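Local coordinates for E3 ubiquitin-protein ligase HERC2 (Homo sapiens, PDB 4L1M), which probably acts as a ubiquitin-protein ligase that transfers ubiquitin to substrate proteins, the part in this crystal being its first RCC1-like domain, at residues A[306-311]-A[323-328]. Residues are numbered along the deposited sequence; the frame is centred on the assembly and turned at random.
Sequences EGLQGK and CLALTE
Thr327 and Lys311 meet through carbon atoms. The methyl CG2 of Thr327 lies 4.0 Å from CB of Lys311, at the root of the lysine chain. Two residues earlier on the strand, Ala325 is met by one branch of Leu308: CD1 of Leu308 is 4.2 Å from Ala325 CB. The other branch stands further off, with Leu308 CD2 4.9 Å from the same methyl. No hydrogen bond links residues 306-311 to residues 323-328, and the two touches bury a modest 121 Å².

The backbones are not equally close at the two points. CA of Lys311 is 6.5 Å from CA of Thr327, and the base of each side chain is enough to make the contact. CA of Leu308 is 9.0 Å from CA of Ala325, and the longer leucine chain spans most of that gap to the small alanine.

Thr327 divides its two branches between two tasks. With chi1 at 71°, the methyl swings opposite the carbonyl carbon and faces the loop, and the hydroxyl points to the turn after the strand. Lys311 bends at chi2 (-67°) and leads away. Glu331 in that turn serves both residues: its backbone N and Asp329 OD1 hydrogen-bond to Thr327 OG1, and its OE2 forms a salt bridge with Lys311 NZ.

Leu308 closes the short 3-10 segment 306-308 and begins a type II beta turn to Lys311. Val313 and His333 also touch Leu308, whereas Leu324 and Leu326, the alternate strand residues, pack on strand 365-370 of the next sheet.

The contact thus lays the loop between strands 302-304 and 313-318 over one face of a four-stranded antiparallel sheet, on its second strand, 322-327. This blade-to-blade connection belongs to the seven-bladed beta-propeller of the RCC1 family.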
ATOM      1  N   GLU A 306      -4.186 -20.832  -0.259  1.00 55.89           N
ATOM      2  CA  GLU A 306      -5.279 -21.816  -0.125  1.00 58.52           C
ATOM      3  C   GLU A 306      -6.232 -21.481   1.031  1.00 60.11           C
ATOM      4  O   GLU A 306      -7.442 -21.690   0.930  1.00 60.74           O
ATOM      5  CB  GLU A 306      -4.747 -23.265   0.015  1.00 60.01           C
ATOM      6  CG  GLU A 306      -4.146 -23.901  -1.261  1.00 61.10           C
ATOM      7  CD  GLU A 306      -3.808 -25.399  -1.123  1.00 61.96           C
ATOM      8  N   GLY A 307      -5.700 -20.920   2.108  1.00 59.91           N
ATOM      9  CA  GLY A 307      -6.534 -20.573   3.267  1.00 61.33           C
ATOM     10  C   GLY A 307      -7.711 -19.627   2.994  1.00 61.41           C
ATOM     11  O   GLY A 307      -8.593 -19.506   3.823  1.00 59.44           O
ATOM     12  N   LEU A 308      -7.685 -18.930   1.853  1.00 62.02           N
ATOM     13  CA  LEU A 308      -8.751 -18.012   1.448  1.00 63.01           C
ATOM     14  C   LEU A 308      -9.622 -18.520   0.284  1.00 64.32           C
ATOM     15  O   LEU A 308     -10.593 -17.863  -0.070  1.00 63.24           O
ATOM     16  CB  LEU A 308      -8.161 -16.647   1.082  1.00 61.11           C
ATOM     17  CG  LEU A 308      -7.371 -15.917   2.175  1.00 60.36           C
ATOM     18  CD1 LEU A 308      -6.768 -14.612   1.652  1.00 59.30           C
ATOM     19  CD2 LEU A 308      -8.218 -15.623   3.402  1.00 61.19           C
ATOM     20  N   GLN A 309      -9.272 -19.655  -0.322  1.00 64.80           N
ATOM     21  CA  GLN A 309     -10.161 -20.270  -1.311  1.00 68.97           C
ATOM     22  C   GLN A 309     -11.527 -20.471  -0.661  1.00 71.64           C
ATOM     23  O   GLN A 309     -11.614 -20.768   0.526  1.00 73.53           O
ATOM     24  CB  GLN A 309      -9.617 -21.613  -1.814  1.00 69.93           C
ATOM     25  N   GLY A 310     -12.583 -20.277  -1.438  1.00 71.71           N
ATOM     26  CA  GLY A 310     -13.937 -20.274  -0.902  1.00 74.26           C
ATOM     27  C   GLY A 310     -14.426 -18.873  -0.578  1.00 73.27           C
ATOM     28  O   GLY A 310     -15.618 -18.598  -0.658  1.00 75.49           O
ATOM     29  N   LYS A 311     -13.513 -17.983  -0.214  1.00 69.55           N
ATOM     30  CA  LYS A 311     -13.875 -16.612   0.067  1.00 68.55           C
ATOM     31  C   LYS A 311     -13.538 -15.764  -1.144  1.00 64.54           C
ATOM     32  O   LYS A 311     -12.573 -16.016  -1.845  1.00 61.40           O
ATOM     33  CB  LYS A 311     -13.152 -16.105   1.314  1.00 69.57           C
ATOM     34  CG  LYS A 311     -13.348 -17.002   2.541  1.00 75.60           C
ATOM     35  CD  LYS A 311     -14.791 -16.996   3.050  1.00 80.80           C
ATOM     36  CE  LYS A 311     -15.020 -18.058   4.133  1.00 86.79           C
ATOM     37  NZ  LYS A 311     -14.850 -17.591   5.539  1.00 87.84           N
ATOM     38  N   CYS A 323      -0.581  -9.201   7.100  1.00 42.22           N
ATOM     39  CA  CYS A 323      -1.565  -8.772   6.111  1.00 41.63           C
ATOM     40  C   CYS A 323      -2.962  -8.905   6.634  1.00 41.31           C
ATOM     41  O   CYS A 323      -3.212  -9.703   7.520  1.00 41.67           O
ATOM     42  CB  CYS A 323      -1.507  -9.642   4.870  1.00 42.94           C
ATOM     43  SG  CYS A 323       0.018  -9.563   3.958  1.00 42.57           S
ATOM     44  N   LEU A 324      -3.854  -8.110   6.050  1.00 41.01           N
ATOM     45  CA  LEU A 324      -5.288  -8.249   6.209  1.00 42.66           C
ATOM     46  C   LEU A 324      -5.911  -8.473   4.835  1.00 42.05           C
ATOM     47  O   LEU A 324      -5.405  -7.974   3.831  1.00 40.37           O
ATOM     48  CB  LEU A 324      -5.927  -6.996   6.794  1.00 43.33           C
ATOM     49  CG  LEU A 324      -5.543  -6.478   8.180  1.00 44.64           C
ATOM     50  CD1 LEU A 324      -6.641  -5.579   8.729  1.00 44.98           C
ATOM     51  CD2 LEU A 324      -5.260  -7.599   9.163  1.00 46.08           C
ATOM     52  N   ALA A 325      -7.006  -9.225   4.818  1.00 43.02           N
ATOM     53  CA  ALA A 325      -7.828  -9.381   3.630  1.00 44.55           C
ATOM     54  C   ALA A 325      -9.301  -9.181   3.950  1.00 45.31           C
ATOM     55  O   ALA A 325      -9.817  -9.740   4.926  1.00 48.06           O
ATOM     56  CB  ALA A 325      -7.614 -10.742   3.035  1.00 46.58           C
ATOM     57  N   LEU A 326      -9.963  -8.353   3.155  1.00 44.82           N
ATOM     58  CA  LEU A 326     -11.390  -8.101   3.313  1.00 47.50           C
ATOM     59  C   LEU A 326     -12.160  -8.883   2.243  1.00 48.73           C
ATOM     60  O   LEU A 326     -11.782  -8.862   1.067  1.00 48.66           O
ATOM     61  CB  LEU A 326     -11.650  -6.607   3.166  1.00 47.58           C
ATOM     62  CG  LEU A 326     -13.103  -6.132   3.252  1.00 49.25           C
ATOM     63  CD1 LEU A 326     -13.676  -6.402   4.627  1.00 50.05           C
ATOM     64  CD2 LEU A 326     -13.139  -4.642   2.938  1.00 49.35           C
ATOM     65  N   THR A 327     -13.211  -9.572   2.649  1.00 50.32           N
ATOM     66  CA  THR A 327     -14.028 -10.335   1.716  1.00 52.65           C
ATOM     67  C   THR A 327     -15.297  -9.588   1.326  1.00 54.56           C
ATOM     68  O   THR A 327     -15.753  -8.678   2.036  1.00 54.20           O
ATOM     69  CB  THR A 327     -14.446 -11.699   2.302  1.00 54.76           C
ATOM     70  OG1 THR A 327     -15.414 -11.510   3.337  1.00 56.34           O
ATOM     71  CG2 THR A 327     -13.247 -12.440   2.861  1.00 54.08           C
ATOM     72  N   GLU A 328     -15.854  -9.986   0.188  1.00 57.88           N
ATOM     73  CA  GLU A 328     -17.140  -9.482  -0.337  1.00 62.33           C
ATOM     74  C   GLU A 328     -18.250  -9.480   0.722  1.00 63.93           C
ATOM     75  O   GLU A 328     -18.987  -8.524   0.832  1.00 61.16           O
ATOM     76  CB  GLU A 328     -17.538 -10.332  -1.559  1.00 66.34           C
ATOM     77  CG  GLU A 328     -18.965 -10.200  -2.068  1.00 72.50           C
ATOM     78  CD  GLU A 328     -19.241 -11.162  -3.232  1.00 76.79           C
ATOM     79  OE1 GLU A 328     -18.685 -12.284  -3.285  1.00 78.51           O
ATOM     80  OE2 GLU A 328     -20.044 -10.802  -4.104  1.00 82.50           O
TER